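Local coordinates for malyl-CoA lyase/beta-methylmalyl-CoA lyase (Methylobacterium extorquens, PDB 5UGR), which is a magnesium-binding lyase of the HpcH/HpaI aldolase/citrate lyase family, built on a TIM barrel and assembled from six chains, at residues A[90-93]-A[94-98]; A[119-122]-A[123-127]; A[211-214]-A[215-219]; A[243-247]-A[248-252]. All coordinates share one frame; numbering follows the deposited sequence.

Contact 1 of 4, residues A[90-93]-A[94-98]; sequences VDIV and EACPR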
ATOM      1  N   VAL A  90     -19.979  25.717  -4.534  1.00 14.94           N
ATOM      2  CA  VAL A  90     -21.460  25.699  -4.435  1.00 15.75           C
ATOM      3  C   VAL A  90     -22.063  26.837  -5.277  1.00 16.97           C
ATOM      4  O   VAL A  90     -22.907  26.596  -6.133  1.00 16.63           O
ATOM      5  CB  VAL A  90     -21.928  25.808  -2.959  1.00 16.16           C
ATOM      6  CG1 VAL A  90     -23.443  26.082  -2.897  1.00 19.65           C
ATOM      7  CG2 VAL A  90     -21.613  24.512  -2.219  1.00 15.71           C
ATOM      8  N   ASP A  91     -21.616  28.068  -5.046  1.00 17.05           N
ATOM      9  CA  ASP A  91     -22.312  29.204  -5.693  1.00 17.05           C
ATOM     10  C   ASP A  91     -22.135  29.174  -7.216  1.00 17.54           C
ATOM     11  O   ASP A  91     -23.077  29.392  -7.971  1.00 19.20           O
ATOM     12  CB  ASP A  91     -21.857  30.538  -5.147  1.00 19.31           C
ATOM     13  CG  ASP A  91     -22.269  30.779  -3.736  1.00 20.88           C
ATOM     14  OD1 ASP A  91     -22.984  29.955  -3.142  1.00 23.33           O
ATOM     15  OD2 ASP A  91     -21.978  31.909  -3.261  1.00 23.43           O
ATOM     16  N   ILE A  92     -20.923  28.888  -7.674  1.00 15.26           N
ATOM     17  CA  ILE A  92     -20.657  28.942  -9.110  1.00 16.90           C
ATOM     18  C   ILE A  92     -21.206  27.738  -9.819  1.00 17.87           C
ATOM     19  O   ILE A  92     -21.815  27.898 -10.906  1.00 16.97           O
ATOM     20  CB  ILE A  92     -19.175  29.208  -9.431  1.00 16.53           C
ATOM     21  CG1 ILE A  92     -18.728  30.511  -8.796  1.00 18.10           C
ATOM     22  CG2 ILE A  92     -18.906  29.169 -10.927  1.00 17.39           C
ATOM     23  CD1 ILE A  92     -17.226  30.767  -8.682  1.00 17.61           C
ATOM     24  N   VAL A  93     -21.017  26.517  -9.262  1.00 15.97           N
ATOM     25  CA  VAL A  93     -21.526  25.374  -9.974  1.00 16.35           C
ATOM     26  C   VAL A  93     -23.071  25.424 -10.000  1.00 17.57           C
ATOM     27  O   VAL A  93     -23.693  25.095 -11.042  1.00 18.49           O
ATOM     28  CB  VAL A  93     -20.976  24.024  -9.449  1.00 15.92           C
ATOM     29  CG1 VAL A  93     -21.561  22.839 -10.186  1.00 17.83           C
ATOM     30  CG2 VAL A  93     -19.446  23.999  -9.544  1.00 17.17           C
ATOM     31  N   GLU A  94     -23.694  25.884  -8.928  1.00 16.17           N
ATOM     32  CA  GLU A  94     -25.170  25.989  -8.944  1.00 17.86           C
ATOM     33  C   GLU A  94     -25.651  26.938 -10.022  1.00 20.38           C
ATOM     34  O   GLU A  94     -26.635  26.639 -10.690  1.00 22.36           O
ATOM     35  CB  GLU A  94     -25.702  26.409  -7.569  1.00 17.95           C
ATOM     36  CG  GLU A  94     -25.751  25.292  -6.541  1.00 18.58           C
ATOM     37  CD  GLU A  94     -26.372  25.706  -5.214  1.00 20.99           C
ATOM     38  OE1 GLU A  94     -26.720  26.893  -5.014  1.00 22.21           O
ATOM     39  OE2 GLU A  94     -26.550  24.786  -4.373  1.00 20.52           O
ATOM     40  N   ALA A  95     -24.949  28.075 -10.174  1.00 17.97           N
ATOM     41  CA  ALA A  95     -25.447  29.199 -10.998  1.00 19.09           C
ATOM     42  C   ALA A  95     -25.027  29.195 -12.447  1.00 20.75           C
ATOM     43  O   ALA A  95     -25.610  29.939 -13.234  1.00 21.75           O
ATOM     44  CB  ALA A  95     -25.069  30.512 -10.357  1.00 23.27           C
ATOM     45  N   CYS A  96     -23.995  28.400 -12.795  1.00 18.78           N
ATOM     46  CA  CYS A  96     -23.283  28.658 -14.058  1.00 18.11           C
ATOM     47  C   CYS A  96     -23.111  27.406 -14.898  1.00 19.12           C
ATOM     48  O   CYS A  96     -22.036  26.778 -14.893  1.00 19.42           O
ATOM     49  CB  CYS A  96     -21.937  29.313 -13.799  1.00 19.19           C
ATOM     50  SG  CYS A  96     -21.947  30.824 -12.831  1.00 20.77           S
ATOM     51  N   PRO A  97     -24.146  27.015 -15.662  1.00 21.58           N
ATOM     52  CA  PRO A  97     -24.025  25.887 -16.605  1.00 22.13           C
ATOM     53  C   PRO A  97     -22.838  26.029 -17.598  1.00 18.90           C
ATOM     54  O   PRO A  97     -22.346  25.014 -18.083  1.00 21.09           O
ATOM     55  CB  PRO A  97     -25.354  25.923 -17.391  1.00 28.07           C
ATOM     56  CG  PRO A  97     -26.276  26.716 -16.575  1.00 29.37           C
ATOM     57  CD  PRO A  97     -25.511  27.578 -15.645  1.00 23.94           C
ATOM     58  N   ARG A  98     -22.434  27.247 -17.945  1.00 19.23           N
ATOM     59  CA  ARG A  98     -21.329  27.469 -18.899  1.00 18.33           C
ATOM     60  C   ARG A  98     -19.995  26.924 -18.422  1.00 17.36           C
ATOM     61  O   ARG A  98     -19.124  26.634 -19.211  1.00 19.25           O
ATOM     62  CB  ARG A  98     -21.221  28.944 -19.297  1.00 20.21           C
ATOM     63  CG  ARG A  98     -20.129  29.299 -20.307  1.00 20.65           C
ATOM     64  CD  ARG A  98     -20.373  28.594 -21.611  1.00 21.53           C
ATOM     65  NE  ARG A  98     -19.359  28.795 -22.622  1.00 23.35           N
ATOM     66  CZ  ARG A  98     -18.209  28.099 -22.652  1.00 20.22           C
ATOM     67  NH1 ARG A  98     -17.905  27.254 -21.660  1.00 19.58           N
ATOM     68  NH2 ARG A  98     -17.346  28.291 -23.651  1.00 21.54           N
TER
HETATM   69  O   HOH W   1     -26.099  29.445  -4.595  1.00 62.52           O

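Contact 2 of 4, residues A[119-122]-A[123-127]; sequences LTTQ and IEQAK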
ATOM      1  N   LEU A 119     -18.354  16.962  -3.767  1.00 12.95           N
ATOM      2  CA  LEU A 119     -19.151  18.198  -3.715  1.00 13.78           C
ATOM      3  C   LEU A 119     -19.690  18.516  -5.097  1.00 15.34           C
ATOM      4  O   LEU A 119     -20.894  18.853  -5.248  1.00 14.23           O
ATOM      5  CB  LEU A 119     -18.293  19.299  -3.110  1.00 14.36           C
ATOM      6  CG  LEU A 119     -18.972  20.665  -2.951  1.00 16.49           C
ATOM      7  CD1 LEU A 119     -20.234  20.562  -2.077  1.00 16.81           C
ATOM      8  CD2 LEU A 119     -17.992  21.642  -2.347  1.00 16.83           C
ATOM      9  N   THR A 120     -18.816  18.505  -6.100  1.00 13.96           N
ATOM     10  CA  THR A 120     -19.201  18.802  -7.477  1.00 13.59           C
ATOM     11  C   THR A 120     -20.286  17.861  -7.970  1.00 14.38           C
ATOM     12  O   THR A 120     -21.305  18.313  -8.570  1.00 14.17           O
ATOM     13  CB  THR A 120     -17.984  18.743  -8.415  1.00 14.30           C
ATOM     14  OG1 THR A 120     -16.979  19.689  -7.965  1.00 14.73           O
ATOM     15  CG2 THR A 120     -18.391  19.094  -9.821  1.00 16.24           C
ATOM     16  N   THR A 121     -20.125  16.574  -7.684  1.00 14.51           N
ATOM     17  CA  THR A 121     -21.106  15.606  -8.119  1.00 13.73           C
ATOM     18  C   THR A 121     -22.498  15.905  -7.533  1.00 13.65           C
ATOM     19  O   THR A 121     -23.524  15.826  -8.248  1.00 14.42           O
ATOM     20  CB  THR A 121     -20.667  14.155  -7.848  1.00 13.70           C
ATOM     21  OG1 THR A 121     -19.386  13.956  -8.481  1.00 14.75           O
ATOM     22  CG2 THR A 121     -21.683  13.168  -8.365  1.00 15.15           C
ATOM     23  N   GLN A 122     -22.541  16.164  -6.233  1.00 12.55           N
ATOM     24  CA  GLN A 122     -23.819  16.427  -5.548  1.00 14.12           C
ATOM     25  C   GLN A 122     -24.508  17.632  -6.154  1.00 14.25           C
ATOM     26  O   GLN A 122     -25.730  17.610  -6.369  1.00 15.34           O
ATOM     27  CB  GLN A 122     -23.644  16.598  -4.067  1.00 13.60           C
ATOM     28  CG  GLN A 122     -23.233  15.272  -3.410  1.00 13.55           C
ATOM     29  CD  GLN A 122     -23.024  15.389  -1.935  1.00 13.25           C
ATOM     30  OE1 GLN A 122     -23.333  16.433  -1.336  1.00 14.69           O
ATOM     31  NE2 GLN A 122     -22.442  14.344  -1.327  1.00 13.85           N
ATOM     32  N   ILE A 123     -23.761  18.681  -6.448  1.00 13.42           N
ATOM     33  CA  ILE A 123     -24.389  19.888  -7.031  1.00 15.45           C
ATOM     34  C   ILE A 123     -24.904  19.573  -8.412  1.00 14.73           C
ATOM     35  O   ILE A 123     -26.034  19.985  -8.802  1.00 16.28           O
ATOM     36  CB  ILE A 123     -23.415  21.074  -7.064  1.00 15.29           C
ATOM     37  CG1 ILE A 123     -22.935  21.434  -5.652  1.00 16.53           C
ATOM     38  CG2 ILE A 123     -24.046  22.278  -7.739  1.00 15.23           C
ATOM     39  CD1 ILE A 123     -21.590  22.158  -5.672  1.00 17.35           C
ATOM     40  N   GLU A 124     -24.126  18.823  -9.198  1.00 14.70           N
ATOM     41  CA  GLU A 124     -24.582  18.438 -10.519  1.00 15.63           C
ATOM     42  C   GLU A 124     -25.868  17.544 -10.464  1.00 16.54           C
ATOM     43  O   GLU A 124     -26.758  17.660 -11.329  1.00 18.01           O
ATOM     44  CB  GLU A 124     -23.439  17.727 -11.312  1.00 16.87           C
ATOM     45  CG  GLU A 124     -22.330  18.659 -11.741  1.00 16.49           C
ATOM     46  CD  GLU A 124     -21.296  17.998 -12.639  1.00 17.18           C
ATOM     47  OE1 GLU A 124     -21.158  16.753 -12.654  1.00 19.66           O
ATOM     48  OE2 GLU A 124     -20.630  18.793 -13.367  1.00 21.89           O
ATOM     49  N   GLN A 125     -25.924  16.631  -9.496  1.00 15.40           N
ATOM     50  CA  GLN A 125     -27.107  15.828  -9.259  1.00 15.66           C
ATOM     51  C   GLN A 125     -28.303  16.749  -8.952  1.00 16.86           C
ATOM     52  O   GLN A 125     -29.388  16.512  -9.480  1.00 20.02           O
ATOM     53  CB  GLN A 125     -26.903  14.867  -8.120  1.00 17.02           C
ATOM     54  CG  GLN A 125     -25.947  13.719  -8.420  1.00 16.31           C
ATOM     55  CD  GLN A 125     -25.710  12.794  -7.230  1.00 17.62           C
ATOM     56  OE1 GLN A 125     -25.924  11.525  -7.286  1.00 24.00           O
ATOM     57  NE2 GLN A 125     -25.272  13.353  -6.221  1.00 15.64           N
ATOM     58  N   ALA A 126     -28.121  17.758  -8.100  1.00 15.23           N
ATOM     59  CA  ALA A 126     -29.217  18.617  -7.725  1.00 17.75           C
ATOM     60  C   ALA A 126     -29.710  19.412  -8.931  1.00 19.01           C
ATOM     61  O   ALA A 126     -30.918  19.654  -9.067  1.00 22.29           O
ATOM     62  CB  ALA A 126     -28.768  19.553  -6.615  1.00 18.17           C
ATOM     63  N   LYS A 127     -28.787  19.824  -9.795  1.00 17.86           N
ATOM     64  CA  LYS A 127     -29.128  20.716 -10.883  1.00 18.28           C
ATOM     65  C   LYS A 127     -29.555  19.965 -12.149  1.00 20.20           C
ATOM     66  O   LYS A 127     -29.980  20.585 -13.119  1.00 22.29           O
ATOM     67  CB  LYS A 127     -28.005  21.718 -11.228  1.00 20.84           C
ATOM     68  CG  LYS A 127     -27.647  22.711 -10.107  1.00 19.66           C
ATOM     69  CD  LYS A 127     -28.799  23.561  -9.568  1.00 27.48           C
ATOM     70  CE  LYS A 127     -29.275  24.497 -10.620  1.00 30.89           C
ATOM     71  NZ  LYS A 127     -30.341  25.316  -9.973  1.00 39.15           N
TER

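Contact 3 of 4, residues A[211-214]-A[215-219]; sequences NRML and VACRA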
ATOM      1  N   ASN A 211       9.521  16.654 -15.550  1.00 11.69           N
ATOM      2  CA  ASN A 211       9.549  15.292 -16.023  1.00 11.67           C
ATOM      3  C   ASN A 211       8.701  14.403 -15.124  1.00 11.97           C
ATOM      4  O   ASN A 211       8.003  13.515 -15.603  1.00 12.99           O
ATOM      5  CB  ASN A 211      10.957  14.733 -16.124  1.00 12.11           C
ATOM      6  CG  ASN A 211      11.691  15.135 -17.433  1.00 13.54           C
ATOM      7  OD1 ASN A 211      11.660  14.406 -18.436  1.00 17.24           O
ATOM      8  ND2 ASN A 211      12.328  16.291 -17.420  1.00 13.48           N
ATOM      9  N   ARG A 212       8.787  14.568 -13.810  1.00 10.99           N
ATOM     10  CA  ARG A 212       7.974  13.697 -12.943  0.50 11.48           C
ATOM     11  C   ARG A 212       6.508  13.917 -13.163  1.00 11.81           C
ATOM     12  O   ARG A 212       5.746  12.937 -13.238  1.00 12.11           O
ATOM     13  CB  ARG A 212       8.343  13.862 -11.478  0.50 11.61           C
ATOM     14  CG  ARG A 212       7.697  12.776 -10.607  0.50 11.25           C
ATOM     15  CD  ARG A 212       8.217  12.860  -9.177  0.50  9.74           C
ATOM     16  NE  ARG A 212       7.438  11.970  -8.340  0.50 10.02           N
ATOM     17  CZ  ARG A 212       7.563  11.873  -7.041  0.50 10.41           C
ATOM     18  NH1 ARG A 212       8.454  12.636  -6.378  0.50 10.96           N
ATOM     19  NH2 ARG A 212       6.705  11.094  -6.396  0.50 10.98           N
ATOM     20  N   MET A 213       6.103  15.178 -13.267  1.00 11.81           N
ATOM     21  CA  MET A 213       4.686  15.430 -13.555  1.00 12.19           C
ATOM     22  C   MET A 213       4.252  14.933 -14.919  1.00 11.35           C
ATOM     23  O   MET A 213       3.166  14.337 -15.036  1.00 12.85           O
ATOM     24  CB  MET A 213       4.362  16.927 -13.408  1.00 12.58           C
ATOM     25  CG  MET A 213       2.873  17.228 -13.320  1.00 12.68           C
ATOM     26  SD  MET A 213       2.428  18.951 -13.519  1.00 13.65           S
ATOM     27  CE  MET A 213       2.476  19.033 -15.304  1.00 14.68           C
ATOM     28  N   LEU A 214       5.115  15.119 -15.911  1.00 11.85           N
ATOM     29  CA  LEU A 214       4.863  14.591 -17.255  1.00 12.50           C
ATOM     30  C   LEU A 214       4.608  13.086 -17.241  1.00 11.41           C
ATOM     31  O   LEU A 214       3.655  12.589 -17.856  1.00 12.62           O
ATOM     32  CB  LEU A 214       6.031  14.913 -18.160  1.00 12.89           C
ATOM     33  CG  LEU A 214       6.026  14.262 -19.566  1.00 16.42           C
ATOM     34  CD1 LEU A 214       5.201  15.065 -20.499  1.00 18.91           C
ATOM     35  CD2 LEU A 214       7.403  14.014 -20.049  1.00 25.58           C
ATOM     36  N   VAL A 215       5.486  12.340 -16.573  1.00 11.51           N
ATOM     37  CA  VAL A 215       5.359  10.883 -16.525  1.00 12.71           C
ATOM     38  C   VAL A 215       4.025  10.499 -15.862  1.00 12.39           C
ATOM     39  O   VAL A 215       3.299   9.606 -16.375  1.00 13.21           O
ATOM     40  CB  VAL A 215       6.588  10.224 -15.869  1.00 13.86           C
ATOM     41  CG1 VAL A 215       6.287   8.748 -15.477  1.00 13.41           C
ATOM     42  CG2 VAL A 215       7.778  10.352 -16.791  1.00 15.04           C
ATOM     43  N   ALA A 216       3.650  11.180 -14.787  1.00 12.02           N
ATOM     44  CA  ALA A 216       2.384  10.859 -14.143  1.00 12.26           C
ATOM     45  C   ALA A 216       1.234  11.093 -15.128  1.00 12.23           C
ATOM     46  O   ALA A 216       0.274  10.308 -15.210  1.00 13.53           O
ATOM     47  CB  ALA A 216       2.206  11.705 -12.889  1.00 12.90           C
ATOM     48  N   CYS A 217       1.243  12.246 -15.782  1.00 11.92           N
ATOM     49  CA  CYS A 217       0.186  12.548 -16.755  1.00 11.92           C
ATOM     50  C   CYS A 217       0.101  11.561 -17.888  1.00 12.95           C
ATOM     51  O   CYS A 217      -0.983  11.071 -18.237  1.00 13.45           O
ATOM     52  CB  CYS A 217       0.425  13.960 -17.347  1.00 13.02           C
ATOM     53  SG  CYS A 217       0.023  15.311 -16.196  1.00 14.10           S
ATOM     54  N   ARG A 218       1.244  11.272 -18.479  1.00 12.88           N
ATOM     55  CA  ARG A 218       1.277  10.416 -19.684  1.00 13.53           C
ATOM     56  C   ARG A 218       1.004   8.948 -19.347  1.00 13.52           C
ATOM     57  O   ARG A 218       0.504   8.200 -20.191  1.00 15.23           O
ATOM     58  CB  ARG A 218       2.578  10.626 -20.475  1.00 13.06           C
ATOM     59  CG  ARG A 218       2.674  12.005 -21.074  1.00 13.62           C
ATOM     60  CD  ARG A 218       1.704  12.172 -22.207  1.00 15.33           C
ATOM     61  NE  ARG A 218       1.891  13.432 -22.937  1.00 14.50           N
ATOM     62  CZ  ARG A 218       0.901  14.102 -23.543  1.00 15.47           C
ATOM     63  NH1 ARG A 218      -0.348  13.693 -23.451  1.00 18.89           N
ATOM     64  NH2 ARG A 218       1.163  15.215 -24.181  1.00 17.78           N
ATOM     65  N   ALA A 219       1.328   8.522 -18.106  1.00 12.41           N
ATOM     66  CA  ALA A 219       1.002   7.181 -17.673  1.00 13.26           C
ATOM     67  C   ALA A 219      -0.507   7.014 -17.551  1.00 13.28           C
ATOM     68  O   ALA A 219      -1.025   5.965 -17.915  1.00 14.96           O
ATOM     69  CB  ALA A 219       1.632   6.890 -16.340  1.00 13.24           C
TER

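Contact 4 of 4, residues A[243-247]-A[248-252]; sequences RRCAA and LGFEG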
ATOM      1  N   ARG A 243       9.209  25.853 -25.690  1.00 14.27           N
ATOM      2  CA  ARG A 243       9.722  24.837 -26.558  0.50 13.14           C
ATOM      3  C   ARG A 243      10.430  23.732 -25.801  1.00 13.36           C
ATOM      4  O   ARG A 243      10.407  22.572 -26.229  1.00 15.04           O
ATOM      5  CB  ARG A 243      10.632  25.453 -27.621  0.50 13.92           C
ATOM      6  CG  ARG A 243       9.859  26.229 -28.684  0.50 14.02           C
ATOM      7  CD  ARG A 243      10.800  26.998 -29.636  0.50 15.83           C
ATOM      8  NE  ARG A 243      10.030  27.550 -30.738  0.50 19.86           N
ATOM      9  CZ  ARG A 243      10.435  28.526 -31.557  0.50 26.01           C
ATOM     10  NH1 ARG A 243       9.590  28.920 -32.498  0.50 32.55           N
ATOM     11  NH2 ARG A 243      11.648  29.088 -31.447  0.50 28.03           N
ATOM     12  N   ARG A 244      11.066  24.073 -24.681  1.00 13.11           N
ATOM     13  CA  ARG A 244      11.769  23.076 -23.879  1.00 14.20           C
ATOM     14  C   ARG A 244      10.763  22.064 -23.278  1.00 13.44           C
ATOM     15  O   ARG A 244      10.915  20.837 -23.435  1.00 13.59           O
ATOM     16  CB  ARG A 244      12.622  23.730 -22.784  1.00 14.06           C
ATOM     17  CG  ARG A 244      13.264  22.735 -21.872  1.00 14.61           C
ATOM     18  CD  ARG A 244      14.283  23.288 -20.876  1.00 15.09           C
ATOM     19  NE  ARG A 244      13.711  24.184 -19.891  1.00 15.68           N
ATOM     20  CZ  ARG A 244      13.732  25.515 -19.938  1.00 15.81           C
ATOM     21  NH1 ARG A 244      14.331  26.192 -20.918  1.00 15.51           N
ATOM     22  NH2 ARG A 244      13.183  26.191 -18.952  1.00 15.94           N
ATOM     23  N   CYS A 245       9.675  22.541 -22.660  1.00 14.14           N
ATOM     24  CA  CYS A 245       8.725  21.574 -22.131  1.00 14.11           C
ATOM     25  C   CYS A 245       7.945  20.891 -23.238  1.00 14.13           C
ATOM     26  O   CYS A 245       7.580  19.726 -23.091  1.00 14.92           O
ATOM     27  CB  CYS A 245       7.849  22.182 -21.083  1.00 14.86           C
ATOM     28  SG  CYS A 245       6.608  23.326 -21.595  1.00 16.02           S
ATOM     29  N   ALA A 246       7.680  21.580 -24.337  1.00 14.06           N
ATOM     30  CA  ALA A 246       7.016  20.903 -25.478  1.00 15.73           C
ATOM     31  C   ALA A 246       7.854  19.739 -25.969  1.00 13.80           C
ATOM     32  O   ALA A 246       7.297  18.690 -26.373  1.00 14.80           O
ATOM     33  CB  ALA A 246       6.767  21.893 -26.594  1.00 15.75           C
ATOM     34  N   ALA A 247       9.186  19.905 -25.978  1.00 14.14           N
ATOM     35  CA  ALA A 247      10.072  18.835 -26.443  1.00 13.92           C
ATOM     36  C   ALA A 247       9.919  17.576 -25.607  1.00 14.64           C
ATOM     37  O   ALA A 247      10.069  16.475 -26.120  1.00 15.84           O
ATOM     38  CB  ALA A 247      11.509  19.290 -26.469  1.00 15.95           C
ATOM     39  N   LEU A 248       9.664  17.750 -24.322  1.00 14.72           N
ATOM     40  CA  LEU A 248       9.397  16.598 -23.425  1.00 15.25           C
ATOM     41  C   LEU A 248       8.080  15.893 -23.666  1.00 15.08           C
ATOM     42  O   LEU A 248       7.870  14.749 -23.231  1.00 17.32           O
ATOM     43  CB  LEU A 248       9.340  17.027 -22.003  1.00 18.97           C
ATOM     44  CG  LEU A 248      10.529  17.538 -21.349  1.00 18.11           C
ATOM     45  CD1 LEU A 248      10.192  18.001 -19.915  1.00 17.77           C
ATOM     46  CD2 LEU A 248      11.652  16.467 -21.335  1.00 17.01           C
ATOM     47  N   GLY A 249       7.119  16.632 -24.228  1.00 14.83           N
ATOM     48  CA  GLY A 249       5.758  16.117 -24.351  1.00 14.57           C
ATOM     49  C   GLY A 249       4.678  16.938 -23.683  1.00 13.95           C
ATOM     50  O   GLY A 249       3.526  16.475 -23.626  1.00 16.15           O
ATOM     51  N   PHE A 250       5.016  18.096 -23.105  1.00 14.49           N
ATOM     52  CA  PHE A 250       3.947  18.948 -22.572  1.00 14.40           C
ATOM     53  C   PHE A 250       3.052  19.444 -23.711  1.00 14.58           C
ATOM     54  O   PHE A 250       3.515  19.627 -24.849  1.00 15.87           O
ATOM     55  CB  PHE A 250       4.507  20.168 -21.852  1.00 13.50           C
ATOM     56  CG  PHE A 250       4.951  19.924 -20.422  1.00 12.54           C
ATOM     57  CD1 PHE A 250       5.981  19.023 -20.115  1.00 13.77           C
ATOM     58  CD2 PHE A 250       4.255  20.498 -19.389  1.00 13.45           C
ATOM     59  CE1 PHE A 250       6.339  18.760 -18.790  1.00 14.22           C
ATOM     60  CE2 PHE A 250       4.614  20.256 -18.082  1.00 14.05           C
ATOM     61  CZ  PHE A 250       5.657  19.377 -17.779  1.00 13.85           C
ATOM     62  N   GLU A 251       1.787  19.663 -23.377  1.00 14.28           N
ATOM     63  CA  GLU A 251       0.758  19.979 -24.355  1.00 15.44           C
ATOM     64  C   GLU A 251       0.359  21.424 -24.403  1.00 14.51           C
ATOM     65  O   GLU A 251      -0.310  21.823 -25.363  1.00 16.43           O
ATOM     66  CB  GLU A 251      -0.477  19.112 -23.923  1.00 22.91           C
ATOM     67  CG  GLU A 251      -1.598  19.110 -24.797  1.00 34.25           C
ATOM     68  CD  GLU A 251      -2.484  17.924 -24.514  1.00 27.59           C
ATOM     69  OE1 GLU A 251      -3.634  18.120 -24.900  1.00 37.54           O
ATOM     70  OE2 GLU A 251      -1.936  16.872 -24.026  1.00 26.68           O
ATOM     71  N   GLY A 252       0.726  22.208 -23.372  1.00 14.00           N
ATOM     72  CA  GLY A 252       0.394  23.634 -23.348  1.00 13.70           C
ATOM     73  C   GLY A 252       1.055  24.348 -22.217  1.00 13.46           C
ATOM     74  O   GLY A 252       1.795  23.732 -21.421  1.00 15.09           O
TER
HETATM   75  O   HOH W   2       4.622  18.699 -27.018  1.00 27.66           O

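Contact 1 of 4, residues A[90-93]-A[94-98]
The backbone N of Ala95 is shared by two carbonyls of the preceding turn, Asp91 O and Ile92 O. Its main bond, to Asp91 O, measures 3.2 Å and is bent to 139° at the hydrogen. A weak second bond from Ala95 N reaches Ile92 O at 3.2 Å, where the angle falls to 124°. This mixing of i+4 and i+3 partners fits a helix that is running out, and Cys96 is the first residue to leave helical backbone angles. One residue earlier the pattern is still plain alpha-helix, with Glu94 N bonded to Val90 O at 3.0 Å.

Glu94 and Val90 lie side by side and point the same way. The first torsion of Glu94 (chi1 -78°) sets CG beside its own backbone N, and CG therefore rests 3.2 Å from Val90 O. From there the chain runs straight on, bringing OE2 to 3.7 Å from Val90 CG1. The polar end is gripped twice: a water donates to Glu94 OE1 at 2.7 Å, and OE2 is hydrogen-bonded to Tyr86 of the second subunit. The same water reaches Asp91 OD1 only weakly, at 3.5 Å; the firmer partner of Asp91 is Arg87, in a salt bridge.

Inward, Ile92 CG2 meets Cys96 SG at 4.0 Å. Helix 85-95 links barrel strands 72-76 and 101-104 in a beta-alpha-beta crossover; Ile92 packs on Ile60 and Leu63 of helix 52-65 and on Ile75 of strand 72-76, while Val93 and Glu94 lean on Ile123 of helix 110-127.

Contact 2 of 4, residues A[119-122]-A[123-127]
Ile123 crosses Leu119 at an angle, one turn further along helix 110-127, the crossover helix of the TIM barrel between strands 101-104 and 134-139. This is the tight side. The first torsion of Ile123 (chi1 -60°) lays CG1 beside its own backbone N and 3.3 Å from Leu119 O. CD1 continues to 4.1 Å from Leu119 CG. The backbones of the pair are joined by the i+4 bond from Ile123 N to Leu119 O, 3.1 Å long. Val89 of helix 85-95 and Tyr86 of the second subunit also pack on Ile123.

Thr120 and Glu124 run alongside each other on another flank, where the buried Glu124 carboxylate is satisfied from outside: OE1 by a salt bridge to Arg157, OE2 by the backbone N of Ile133. Gln122 is buried too, its NE2 bonded to Leu80 O of the second subunit.

Toward the end of the helix the packing thins. Gln125 and Ala126 are partly exposed. The exposed Lys127 makes no contact with 119-122; its side chain is coiled, and NZ is hydrogen-bonded to a bound pentaethylene glycol. The contact of Ala126 is slight, its CB lying 3.6 Å from Gln122 O.

Contact 3 of 4, residues A[211-214]-A[215-219]
Leu214 and Arg218, one turn apart on helix 207-220 of the TIM barrel, touch through aliphatic carbons: Leu214 CD1 lies 4.0 Å from Arg218 CG as the two side chains cross obliquely. Beneath them, Arg218 N bonds to Leu214 O at 2.8 Å. Arg218 CG also rests 3.4 Å from Leu214 O, after which the chain bends at its second torsion (chi2 -71°). The pair one residue earlier, Met213 CG and Cys217 SG, is looser at 4.5 Å. Their backbones are joined by the i+4 bond from Cys217 N to Met213 O, 2.9 Å long.

One side of this first shell rests on barrel strands. Met213 and Cys217 both pack on Met161 of strand 158-163, while Leu214, Cys217 and Arg218 press on Pro224 of strand 223-226. The helix thus packs across two adjacent barrel strands. Val148 of helix 148-151 adds a further contact, touching Met213 and Ala216. The guanidinium of Arg218 is positioned chiefly by a hydrogen bond from NH2 to Gly249 O, with a weak bond from NE to Thr172 O of the fourth subunit.

Val215 packs on Tyr168 of that same subunit. Within the helix its first torsion (chi1 165°) leaves CG2 beside the backbone N, 3.4 Å from Asn211 O.

Contact 4 of 4, residues A[243-247]-A[248-252]
Cys245 O accepts from three successive backbone N atoms as helix 235-248 of the TIM barrel closes in a Schellman motif. The firm bond of the three comes from Phe250 N, 3.0 Å from Cys245 O; Leu248 N and Gly249 N add weak ones. The second defining bond joins Gly249 N to Ala246 O, also at 3.0 Å, with the N well above the carbonyl plane. Gly249 makes the reversal at phi 122°, where a beta carbon would be jammed against the carbonyl O of Leu248, and glycine has none.

Beside this turn, the Phe250 ring lies against Cys245. Cys245 CB stands over one face of the ring, 4.1 Å from the centroid and 28° off the normal, a CH-pi contact. Cys245 SG approaches obliquely at 4.6 Å from the same Phe250 centroid, a sulfur-aromatic contact; SG occupies the crowded position between backbone N and carbonyl carbon (chi1 72°). The ring also packs on Met213 and Leu214 of helix 207-220, so the cap brings two barrel helices together just ahead of strand 252-255.

Ala247, Leu248 and Arg244 face the fourth subunit, and Arg244 NH1 is hydrogen-bonded to Ser187 O of that subunit. A water ties the cap together, donating to Ala246 O at 2.8 Å and to Phe250 O at 2.6 Å.

The four contacts form two pairs on the barrel. Contacts 1 and 2 have centres about 10 Å apart and belong to consecutive crossover helices; Val90 CA lies 3.8 Å from Ile123 CD1, and both contacts reach the second subunit. Contacts 3 and 4, with centres about 12 Å apart, both reach the fourth subunit. Within the chain these two also touch directly, Leu214 CD2 lying 3.3 Å from Leu248 O. Contacts 1 and 4 sit on opposite sides of the chain's centre, about 33 Å between centres. Asp45, Glu140 and Asp167 form the magnesium site; the side chain of Met213 in contact 3 is about 13 Å from a magnesium ion.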